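PDB 5BKE: alpha-ketoglutarate-dependent 2,4-dichlorophenoxyacetate dioxygenase from Bradyrhizobium diazoefficiens, which probably catalyses the 2-oxoglutarate-dependent oxidation of aryloxyalkanoate herbicides at a mononuclear metal centre. Local coordinates for residues Q9-G14 with M147-D152; C112-D117 with E143-R148; L210-H215 with Q261-V266. One frame throughout, in Å; residues are numbered along the deposited sequence.

Contacts 2 and 3 nearly coincide, their centres about 3 Å apart, and together supply all three protein ligands of the manganese ion: His115 and Asp117 from contact 2, His264 from contact 3. Their backbones are also joined, with His115 O and His264 N 2.8 Å apart, and strands 142-146 and 262-266 are neighbours in one antiparallel sheet. Contact 1 lies farther out, its centre about 11 Å from that of contact 2 and about 13 Å from that of contact 3; the Phe12 side chain is about 14 Å from the metal. Residues Met147 and Arg148 belong to both contacts 1 and 2, where strand 142-146 runs into helix 147-152.

Contact 1: residues Q9-G14 with M147-D152; sequences QTHFVG and MRAAYD
His11 and Phe12 carry the 9-14 loop against the first turn of helix 147-152, where they meet Ala149 and Arg148. The loop is braced from within by Gln9, whose OE1 accepts from His11 N at 2.8 Å, the donor standing above the plane of the amide carbonyl. Thr10 O makes a weak hydrogen bond to Arg22 of a second subunit. At His11 the contact becomes direct. With CG anti to the carbonyl carbon (chi1 -73°), the imidazole turns one face to the Ala149 methyl, a CH-pi contact with CB 3.9 Å from the ring centroid and displaced toward the rim at CD2. The loop joins strands 4-7 and 14-17, at one edge of the mixed sheet of this cupin-type fold, so the contact ties that edge to the helix following strand 142-146. A water donates to His11 O at 2.7 Å and accepts a weak bond from Arg148 NH2, bridging loop and helix. Phe12 follows: its CB sits 3.6 Å from Arg148 NH2, at the edge of the guanidinium, whose NH1 is held by Lys39 O. Val13 folds CG2 over the centre of the Phe12 ring, 3.5 Å above its plane, and Gly14 enters the sheet through backbone bonds to Val42 and Val44.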
loop_
_atom_site.group_PDB
_atom_site.type_symbol
_atom_site.label_atom_id
_atom_site.label_comp_id
_atom_site.label_asym_id
_atom_site.label_seq_id
_atom_site.Cartn_x
_atom_site.Cartn_y
_atom_site.Cartn_z
ATOM N N GLN C 9 -25.254 18.193 0.306
ATOM C CA GLN C 9 -24.941 17.431 -0.906
ATOM C C GLN C 9 -23.605 16.735 -0.688
ATOM O O GLN C 9 -22.800 17.209 0.124
ATOM C CB GLN C 9 -24.888 18.357 -2.128
ATOM C CG GLN C 9 -25.217 17.698 -3.468
ATOM C CD GLN C 9 -23.991 17.222 -4.237
ATOM O OE1 GLN C 9 -22.855 17.556 -3.896
ATOM N NE2 GLN C 9 -24.220 16.455 -5.300
ATOM N N THR C 10 -23.362 15.633 -1.414
ATOM C CA THR C 10 -22.148 14.844 -1.177
ATOM C C THR C 10 -20.871 15.668 -1.273
ATOM O O THR C 10 -19.984 15.474 -0.455
ATOM C CB THR C 10 -22.026 13.581 -2.057
ATOM O OG1 THR C 10 -22.147 13.933 -3.440
ATOM C CG2 THR C 10 -23.083 12.541 -1.667
ATOM N N HIS C 11 -20.797 16.607 -2.221
ATOM C CA HIS C 11 -19.556 17.355 -2.483
ATOM C C HIS C 11 -19.444 18.728 -1.850
ATOM O O HIS C 11 -18.330 19.214 -1.645
ATOM C CB HIS C 11 -19.352 17.520 -3.985
ATOM C CG HIS C 11 -18.942 16.265 -4.682
ATOM N ND1 HIS C 11 -19.836 15.470 -5.363
ATOM C CD2 HIS C 11 -17.734 15.675 -4.816
ATOM C CE1 HIS C 11 -19.195 14.446 -5.895
ATOM N NE2 HIS C 11 -17.918 14.547 -5.577
ATOM N N PHE C 12 -20.589 19.354 -1.570
ATOM C CA PHE C 12 -20.653 20.778 -1.194
ATOM C C PHE C 12 -22.024 21.143 -0.607
ATOM O O PHE C 12 -22.875 20.249 -0.429
ATOM C CB PHE C 12 -20.244 21.679 -2.394
ATOM C CG PHE C 12 -21.287 21.811 -3.495
ATOM C CD1 PHE C 12 -21.990 20.707 -4.000
ATOM C CD2 PHE C 12 -21.528 23.064 -4.067
ATOM C CE1 PHE C 12 -22.931 20.858 -5.022
ATOM C CE2 PHE C 12 -22.461 23.227 -5.085
ATOM C CZ PHE C 12 -23.162 22.122 -5.568
ATOM N N VAL C 13 -22.220 22.437 -0.313
ATOM C CA VAL C 13 -23.480 23.029 0.224
ATOM C C VAL C 13 -23.647 22.784 1.718
ATOM O O VAL C 13 -23.760 21.630 2.167
ATOM C CB VAL C 13 -24.782 22.617 -0.546
ATOM C CG1 VAL C 13 -25.996 23.405 -0.066
ATOM C CG2 VAL C 13 -24.623 22.784 -2.048
ATOM N N GLY C 14 -23.658 23.876 2.482
ATOM C CA GLY C 14 -23.949 23.820 3.909
ATOM C C GLY C 14 -25.204 24.568 4.321
ATOM O O GLY C 14 -25.504 25.653 3.803
ATOM N N MET C 147 -18.068 23.369 -9.239
ATOM C CA MET C 147 -17.048 23.414 -10.299
ATOM C C MET C 147 -15.693 22.787 -9.946
ATOM O O MET C 147 -14.921 22.434 -10.853
ATOM C CB MET C 147 -16.860 24.854 -10.801
ATOM C CG MET C 147 -18.066 25.438 -11.540
ATOM S SD MET C 147 -18.541 24.527 -13.030
ATOM C CE MET C 147 -20.029 23.725 -12.446
ATOM N N ARG C 148 -15.410 22.650 -8.649
ATOM C CA ARG C 148 -14.168 22.018 -8.165
ATOM C C ARG C 148 -14.279 20.494 -8.272
ATOM O O ARG C 148 -13.401 19.845 -8.837
ATOM C CB ARG C 148 -13.860 22.405 -6.720
ATOM C CG ARG C 148 -14.015 23.879 -6.382
ATOM C CD ARG C 148 -14.141 24.038 -4.881
ATOM N NE ARG C 148 -15.320 23.354 -4.343
ATOM C CZ ARG C 148 -15.744 23.446 -3.083
ATOM N NH1 ARG C 148 -15.099 24.216 -2.197
ATOM N NH2 ARG C 148 -16.825 22.756 -2.710
ATOM N N ALA C 149 -15.367 19.941 -7.741
ATOM C CA ALA C 149 -15.716 18.527 -7.929
ATOM C C ALA C 149 -15.744 18.150 -9.410
ATOM O O ALA C 149 -15.145 17.145 -9.800
ATOM C CB ALA C 149 -17.052 18.219 -7.274
ATOM N N ALA C 150 -16.403 18.977 -10.229
ATOM C CA ALA C 150 -16.446 18.784 -11.680
ATOM C C ALA C 150 -15.041 18.756 -12.278
ATOM O O ALA C 150 -14.723 17.828 -13.019
ATOM C CB ALA C 150 -17.300 19.849 -12.357
ATOM N N TYR C 151 -14.204 19.745 -11.937
ATOM C CA TYR C 151 -12.800 19.755 -12.388
ATOM C C TYR C 151 -12.036 18.464 -12.004
ATOM O O TYR C 151 -11.380 17.862 -12.851
ATOM C CB TYR C 151 -12.026 20.994 -11.902
ATOM C CG TYR C 151 -10.591 20.983 -12.382
ATOM C CD1 TYR C 151 -10.249 21.513 -13.632
ATOM C CD2 TYR C 151 -9.572 20.398 -11.604
ATOM C CE1 TYR C 151 -8.935 21.479 -14.089
ATOM C CE2 TYR C 151 -8.255 20.355 -12.054
ATOM C CZ TYR C 151 -7.945 20.897 -13.293
ATOM O OH TYR C 151 -6.650 20.866 -13.741
ATOM N N ASP C 152 -12.136 18.060 -10.741
ATOM C CA ASP C 152 -11.380 16.922 -10.219
ATOM C C ASP C 152 -11.652 15.609 -10.947
ATOM O O ASP C 152 -10.746 14.788 -11.094
ATOM C CB ASP C 152 -11.629 16.750 -8.724
ATOM C CG ASP C 152 -11.027 17.868 -7.897
ATOM O OD1 ASP C 152 -10.063 18.539 -8.350
ATOM O OD2 ASP C 152 -11.529 18.070 -6.774
HETATM O O HOH W 1 -17.444 21.172 0.018
#

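Contact 2: residues C112-D117 with E143-R148; sequences CLWHSD and EFADMR. With MN (manganese (II) ion), chain N; OGA (N-oxalylglycine), chain O.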
loop_
_atom_site.group_PDB
_atom_site.type_symbol
_atom_site.label_atom_id
_atom_site.label_comp_id
_atom_site.label_asym_id
_atom_site.label_seq_id
_atom_site.Cartn_x
_atom_site.Cartn_y
_atom_site.Cartn_z
ATOM N N CYS C 112 -32.060 31.272 -16.632
ATOM C CA CYS C 112 -32.420 29.866 -16.737
ATOM C C CYS C 112 -31.285 29.017 -17.247
ATOM O O CYS C 112 -31.339 27.792 -17.150
ATOM C CB CYS C 112 -33.668 29.673 -17.605
ATOM S SG CYS C 112 -35.161 30.361 -16.861
ATOM N N LEU C 113 -30.267 29.669 -17.804
ATOM C CA LEU C 113 -29.045 28.992 -18.238
ATOM C C LEU C 113 -28.022 28.907 -17.103
ATOM O O LEU C 113 -27.980 29.783 -16.232
ATOM C CB LEU C 113 -28.454 29.691 -19.462
ATOM C CG LEU C 113 -29.351 29.914 -20.685
ATOM C CD1 LEU C 113 -28.686 30.875 -21.662
ATOM C CD2 LEU C 113 -29.697 28.598 -21.375
ATOM N N TRP C 114 -27.221 27.836 -17.109
ATOM C CA TRP C 114 -26.117 27.650 -16.152
ATOM C C TRP C 114 -25.108 28.777 -16.319
ATOM O O TRP C 114 -24.579 28.988 -17.410
ATOM C CB TRP C 114 -25.408 26.314 -16.375
ATOM C CG TRP C 114 -26.142 25.091 -15.883
ATOM C CD1 TRP C 114 -26.765 24.148 -16.647
ATOM C CD2 TRP C 114 -26.313 24.679 -14.521
ATOM N NE1 TRP C 114 -27.319 23.169 -15.845
ATOM C CE2 TRP C 114 -27.048 23.464 -14.538
ATOM C CE3 TRP C 114 -25.906 25.211 -13.281
ATOM C CZ2 TRP C 114 -27.394 22.775 -13.367
ATOM C CZ3 TRP C 114 -26.248 24.530 -12.120
ATOM C CH2 TRP C 114 -26.987 23.317 -12.173
ATOM N N HIS C 115 -24.857 29.505 -15.234
ATOM C CA HIS C 115 -24.013 30.692 -15.280
ATOM C C HIS C 115 -23.322 30.950 -13.953
ATOM O O HIS C 115 -23.745 30.447 -12.906
ATOM C CB HIS C 115 -24.823 31.938 -15.731
ATOM C CG HIS C 115 -25.797 32.458 -14.711
ATOM N ND1 HIS C 115 -27.064 31.934 -14.558
ATOM C CD2 HIS C 115 -25.703 33.475 -13.821
ATOM C CE1 HIS C 115 -27.701 32.599 -13.607
ATOM N NE2 HIS C 115 -26.895 33.535 -13.139
ATOM N N SER C 116 -22.250 31.734 -14.024
ATOM C CA SER C 116 -21.571 32.299 -12.859
ATOM C C SER C 116 -21.766 33.815 -12.974
ATOM O O SER C 116 -21.571 34.376 -14.060
ATOM C CB SER C 116 -20.090 31.909 -12.893
ATOM O OG SER C 116 -19.406 32.379 -11.756
ATOM N N ASP C 117 -22.187 34.470 -11.891
ATOM C CA ASP C 117 -22.634 35.867 -11.977
ATOM C C ASP C 117 -21.483 36.790 -12.341
ATOM O O ASP C 117 -20.349 36.627 -11.826
ATOM C CB ASP C 117 -23.251 36.369 -10.664
ATOM C CG ASP C 117 -24.602 35.755 -10.354
ATOM O OD1 ASP C 117 -25.369 35.405 -11.277
ATOM O OD2 ASP C 117 -24.903 35.646 -9.147
ATOM N N GLU C 143 -30.729 25.803 -8.938
ATOM C CA GLU C 143 -29.787 24.685 -8.931
ATOM C C GLU C 143 -28.363 25.224 -8.914
ATOM O O GLU C 143 -28.082 26.262 -9.525
ATOM C CB GLU C 143 -30.020 23.756 -10.131
ATOM C CG GLU C 143 -31.425 23.163 -10.167
ATOM C CD GLU C 143 -31.661 22.126 -11.251
ATOM O OE1 GLU C 143 -30.830 21.968 -12.181
ATOM O OE2 GLU C 143 -32.722 21.476 -11.184
ATOM N N PHE C 144 -27.494 24.509 -8.195
ATOM C CA PHE C 144 -26.090 24.847 -8.014
ATOM C C PHE C 144 -25.202 23.667 -8.420
ATOM O O PHE C 144 -25.531 22.501 -8.149
ATOM C CB PHE C 144 -25.828 25.235 -6.557
ATOM C CG PHE C 144 -26.611 26.444 -6.105
ATOM C CD1 PHE C 144 -27.916 26.313 -5.591
ATOM C CD2 PHE C 144 -26.057 27.723 -6.209
ATOM C CE1 PHE C 144 -28.644 27.437 -5.192
ATOM C CE2 PHE C 144 -26.777 28.844 -5.810
ATOM C CZ PHE C 144 -28.071 28.710 -5.306
ATOM N N ALA C 145 -24.083 23.976 -9.068
ATOM C CA ALA C 145 -23.127 22.964 -9.484
ATOM C C ALA C 145 -21.734 23.291 -8.947
ATOM O O ALA C 145 -21.299 24.452 -8.985
ATOM C CB ALA C 145 -23.118 22.836 -10.994
ATOM N N ASP C 146 -21.061 22.263 -8.428
ATOM C CA ASP C 146 -19.752 22.395 -7.803
ATOM C C ASP C 146 -18.678 22.244 -8.866
ATOM O O ASP C 146 -18.394 21.128 -9.315
ATOM C CB ASP C 146 -19.577 21.354 -6.685
ATOM C CG ASP C 146 -18.259 21.501 -5.921
ATOM O OD1 ASP C 146 -17.268 22.050 -6.467
ATOM O OD2 ASP C 146 -18.210 21.043 -4.756
ATOM N N MET C 147 -18.068 23.369 -9.239
ATOM C CA MET C 147 -17.048 23.414 -10.299
ATOM C C MET C 147 -15.693 22.787 -9.946
ATOM O O MET C 147 -14.921 22.434 -10.853
ATOM C CB MET C 147 -16.860 24.854 -10.801
ATOM C CG MET C 147 -18.066 25.438 -11.540
ATOM S SD MET C 147 -18.541 24.527 -13.030
ATOM C CE MET C 147 -20.029 23.725 -12.446
ATOM N N ARG C 148 -15.410 22.650 -8.649
ATOM C CA ARG C 148 -14.168 22.018 -8.165
ATOM C C ARG C 148 -14.279 20.494 -8.272
ATOM O O ARG C 148 -13.401 19.845 -8.837
ATOM C CB ARG C 148 -13.860 22.405 -6.720
ATOM C CG ARG C 148 -14.015 23.879 -6.382
ATOM C CD ARG C 148 -14.141 24.038 -4.881
ATOM N NE ARG C 148 -15.320 23.354 -4.343
ATOM C CZ ARG C 148 -15.744 23.446 -3.083
ATOM N NH1 ARG C 148 -15.099 24.216 -2.197
ATOM N NH2 ARG C 148 -16.825 22.756 -2.710
HETATM MN MN MN N . -27.220 34.470 -11.341
HETATM C C1 OGA O . -29.121 35.384 -9.537
HETATM C C2 OGA O . -29.799 34.272 -10.167
HETATM C C4 OGA O . -31.756 32.785 -10.110
HETATM C C5 OGA O . -33.066 32.813 -9.370
HETATM O O1 OGA O . -27.916 35.568 -9.839
HETATM O O2 OGA O . -29.747 36.072 -8.701
HETATM O "O2'" OGA O . -29.337 33.831 -11.216
HETATM O O3 OGA O . -33.744 33.863 -9.453
HETATM N N1 OGA O . -30.859 33.780 -9.542
HETATM O O4 OGA O . -33.404 31.808 -8.703
#
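Trp114 packs on strand 142-146 from a position directly ahead of the His-X-Asp motif, His115 to Asp117, of the facial triad characteristic of 2-oxoglutarate-dependent dioxygenases. The indole meets the strand with its six-membered ring: CZ3 lies 3.7 Å from Ala145 CB and 3.6 Å from Glu143 O, while CH2 reaches Glu143 CB. The indole and the Glu143 carboxylate are inclined by 43°, and the acid end is claimed by salt bridges to Arg265 and Arg267. On the other side of the loop, His115 NE2 and Asp117 OD1 bind the manganese ion, OD1 at 2.1 Å. N-oxalylglycine chelates the same ion through its O1 and O2' atoms, the latter at 2.2 Å and close to the edge of the His115 ring. A nearly straight bond of 2.9 Å from His115 ND1 to Leu113 O, in the ring plane, fixes the rotation of the imidazole and leaves NE2 turned to the metal. Where the strand ends, Asp146 takes the N-cap position: its OD1 receives Arg148 N, and Arg148 grips the carboxylate side-on, NE to OD1 at 3.2 Å and NH2 to OD2 at 3.0 Å. Strand 142-146 runs between strands 244-247 and 262-266, and Trp114 lies across the sheet against Val244, Met263 and Arg265 of the two flanking strands.

Contact 3: residues L210-H215 with Q261-V266; sequences LYLSSH and QTMHRV. With MN (manganese (II) ion), chain N; OGA (N-oxalylglycine), chain O.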
loop_
_atom_site.group_PDB
_atom_site.type_symbol
_atom_site.label_atom_id
_atom_site.label_comp_id
_atom_site.label_asym_id
_atom_site.label_seq_id
_atom_site.Cartn_x
_atom_site.Cartn_y
_atom_site.Cartn_z
ATOM N N LEU C 210 -13.445 24.546 -12.820
ATOM C CA LEU C 210 -13.885 24.913 -14.157
ATOM C C LEU C 210 -14.652 26.229 -14.090
ATOM O O LEU C 210 -15.631 26.347 -13.362
ATOM C CB LEU C 210 -14.766 23.801 -14.746
ATOM C CG LEU C 210 -14.089 22.469 -15.119
ATOM C CD1 LEU C 210 -15.109 21.362 -15.401
ATOM C CD2 LEU C 210 -13.179 22.662 -16.323
ATOM N N TYR C 211 -14.192 27.221 -14.844
ATOM C CA TYR C 211 -14.862 28.513 -14.878
ATOM C C TYR C 211 -15.816 28.505 -16.051
ATOM O O TYR C 211 -15.527 29.025 -17.136
ATOM C CB TYR C 211 -13.868 29.681 -14.944
ATOM C CG TYR C 211 -14.484 31.052 -14.673
ATOM C CD1 TYR C 211 -15.851 31.200 -14.356
ATOM C CD2 TYR C 211 -13.693 32.201 -14.715
ATOM C CE1 TYR C 211 -16.403 32.445 -14.108
ATOM C CE2 TYR C 211 -14.234 33.451 -14.462
ATOM C CZ TYR C 211 -15.584 33.570 -14.154
ATOM O OH TYR C 211 -16.099 34.817 -13.883
ATOM N N LEU C 212 -16.957 27.878 -15.808
ATOM C CA LEU C 212 -17.970 27.718 -16.828
ATOM C C LEU C 212 -19.079 28.738 -16.615
ATOM O O LEU C 212 -19.296 29.207 -15.488
ATOM C CB LEU C 212 -18.505 26.284 -16.816
ATOM C CG LEU C 212 -17.483 25.170 -17.042
ATOM C CD1 LEU C 212 -18.173 23.815 -16.956
ATOM C CD2 LEU C 212 -16.756 25.318 -18.378
ATOM N N SER C 213 -19.763 29.080 -17.708
ATOM C CA SER C 213 -20.789 30.131 -17.715
ATOM C C SER C 213 -21.443 30.257 -19.079
ATOM O O SER C 213 -20.770 30.150 -20.121
ATOM C CB SER C 213 -20.188 31.489 -17.307
ATOM O OG SER C 213 -21.203 32.447 -17.053
ATOM N N SER C 214 -22.755 30.495 -19.065
ATOM C CA SER C 214 -23.524 30.802 -20.288
ATOM C C SER C 214 -22.960 32.005 -21.073
ATOM O O SER C 214 -23.108 32.078 -22.290
ATOM C CB SER C 214 -24.989 31.059 -19.943
ATOM O OG SER C 214 -25.103 32.191 -19.094
ATOM N N HIS C 215 -22.315 32.930 -20.370
ATOM C CA HIS C 215 -21.713 34.115 -20.999
ATOM C C HIS C 215 -20.497 33.793 -21.886
ATOM O O HIS C 215 -20.202 34.535 -22.816
ATOM C CB HIS C 215 -21.376 35.177 -19.953
ATOM C CG HIS C 215 -22.503 35.477 -19.009
ATOM N ND1 HIS C 215 -23.777 35.796 -19.439
ATOM C CD2 HIS C 215 -22.545 35.521 -17.655
ATOM C CE1 HIS C 215 -24.553 36.014 -18.391
ATOM N NE2 HIS C 215 -23.829 35.855 -17.297
ATOM N N GLN C 261 -16.405 29.411 -7.495
ATOM C CA GLN C 261 -16.388 27.949 -7.324
ATOM C C GLN C 261 -17.605 27.220 -7.893
ATOM O O GLN C 261 -17.675 25.986 -7.787
ATOM C CB GLN C 261 -16.275 27.586 -5.835
ATOM C CG GLN C 261 -15.051 28.145 -5.140
ATOM C CD GLN C 261 -14.947 27.687 -3.711
ATOM O OE1 GLN C 261 -14.327 26.663 -3.438
ATOM N NE2 GLN C 261 -15.553 28.441 -2.783
ATOM N N THR C 262 -18.559 27.966 -8.464
ATOM C CA THR C 262 -19.869 27.416 -8.822
ATOM C C THR C 262 -20.450 27.938 -10.132
ATOM O O THR C 262 -20.019 28.965 -10.659
ATOM C CB THR C 262 -20.949 27.724 -7.754
ATOM O OG1 THR C 262 -21.130 29.146 -7.648
ATOM C CG2 THR C 262 -20.618 27.122 -6.383
ATOM N N MET C 263 -21.427 27.193 -10.649
ATOM C CA MET C 263 -22.454 27.720 -11.535
ATOM C C MET C 263 -23.802 27.564 -10.857
ATOM O O MET C 263 -23.950 26.785 -9.903
ATOM C CB MET C 263 -22.485 26.985 -12.869
ATOM C CG MET C 263 -21.397 27.400 -13.837
ATOM S SD MET C 263 -21.790 26.964 -15.525
ATOM C CE MET C 263 -21.949 25.172 -15.411
ATOM N N HIS C 264 -24.785 28.307 -11.357
ATOM C CA HIS C 264 -26.158 28.199 -10.886
ATOM C C HIS C 264 -27.141 28.530 -12.010
ATOM O O HIS C 264 -26.748 29.070 -13.063
ATOM C CB HIS C 264 -26.384 29.060 -9.638
ATOM C CG HIS C 264 -26.226 30.518 -9.884
ATOM N ND1 HIS C 264 -24.994 31.129 -9.934
ATOM C CD2 HIS C 264 -27.140 31.486 -10.126
ATOM C CE1 HIS C 264 -25.157 32.410 -10.202
ATOM N NE2 HIS C 264 -26.449 32.654 -10.309
ATOM N N ARG C 265 -28.404 28.159 -11.796
ATOM C CA ARG C 265 -29.501 28.437 -12.736
ATOM C C ARG C 265 -30.855 28.346 -12.030
ATOM O O ARG C 265 -30.989 27.696 -10.988
ATOM C CB ARG C 265 -29.458 27.505 -13.960
ATOM C CG ARG C 265 -29.779 26.039 -13.667
ATOM C CD ARG C 265 -30.124 25.268 -14.927
ATOM N NE ARG C 265 -30.380 23.848 -14.641
ATOM C CZ ARG C 265 -30.599 22.913 -15.564
ATOM N NH1 ARG C 265 -30.574 23.213 -16.860
ATOM N NH2 ARG C 265 -30.834 21.660 -15.188
ATOM N N VAL C 266 -31.852 29.012 -12.602
ATOM C CA VAL C 266 -33.230 28.884 -12.133
ATOM C C VAL C 266 -33.983 28.011 -13.145
ATOM O O VAL C 266 -33.769 28.130 -14.362
ATOM C CB VAL C 266 -33.893 30.271 -11.867
ATOM C CG1 VAL C 266 -33.836 31.179 -13.096
ATOM C CG2 VAL C 266 -35.323 30.137 -11.353
HETATM MN MN MN N . -27.220 34.470 -11.341
HETATM C C1 OGA O . -29.121 35.384 -9.537
HETATM C C2 OGA O . -29.799 34.272 -10.167
HETATM C C4 OGA O . -31.756 32.785 -10.110
HETATM C C5 OGA O . -33.066 32.813 -9.370
HETATM O O1 OGA O . -27.916 35.568 -9.839
HETATM O O2 OGA O . -29.747 36.072 -8.701
HETATM O "O2'" OGA O . -29.337 33.831 -11.216
HETATM O O3 OGA O . -33.744 33.863 -9.453
HETATM N N1 OGA O . -30.859 33.780 -9.542
HETATM O O4 OGA O . -33.404 31.808 -8.703
HETATM O O HOH W 2 -18.224 28.971 -12.948
#
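A buried apolar contact, Met263 against Leu212, joins the loop between strands 208-210 and 216-219 to strand 262-266, which carries the third metal ligand. Met263 lies along the Leu212 backbone: CG is 3.2 Å from Leu212 O, a close approach, and SD is 3.6 Å from Leu212 CB. Its first torsion sets CG anti to the carbonyl carbon (chi1 -78°), and a bend at the thioether (chi3 -60°) brings CE up to 3.9 Å from the same CB. A water donates to both Leu212 O, at 2.8 Å, and Thr262 O, linking the backbone carbonyls of loop and strand. With an alanine in place of Met263 there is no thioether to set against Leu212 CB, and a gap would probably open between the loop and the strand. The next residue, His264, sends NE2 to the manganese ion at 2.2 Å, and farther on Val266 CB meets N-oxalylglycine O4 at 3.6 Å. Ser213 OG pairs with Ser119 OG and also bonds Ser116 N in the metal-binding loop. Helix 224-238 packs on Leu212 and Met263 through Asn235, and both also touch Met147 at the start of helix 147-152.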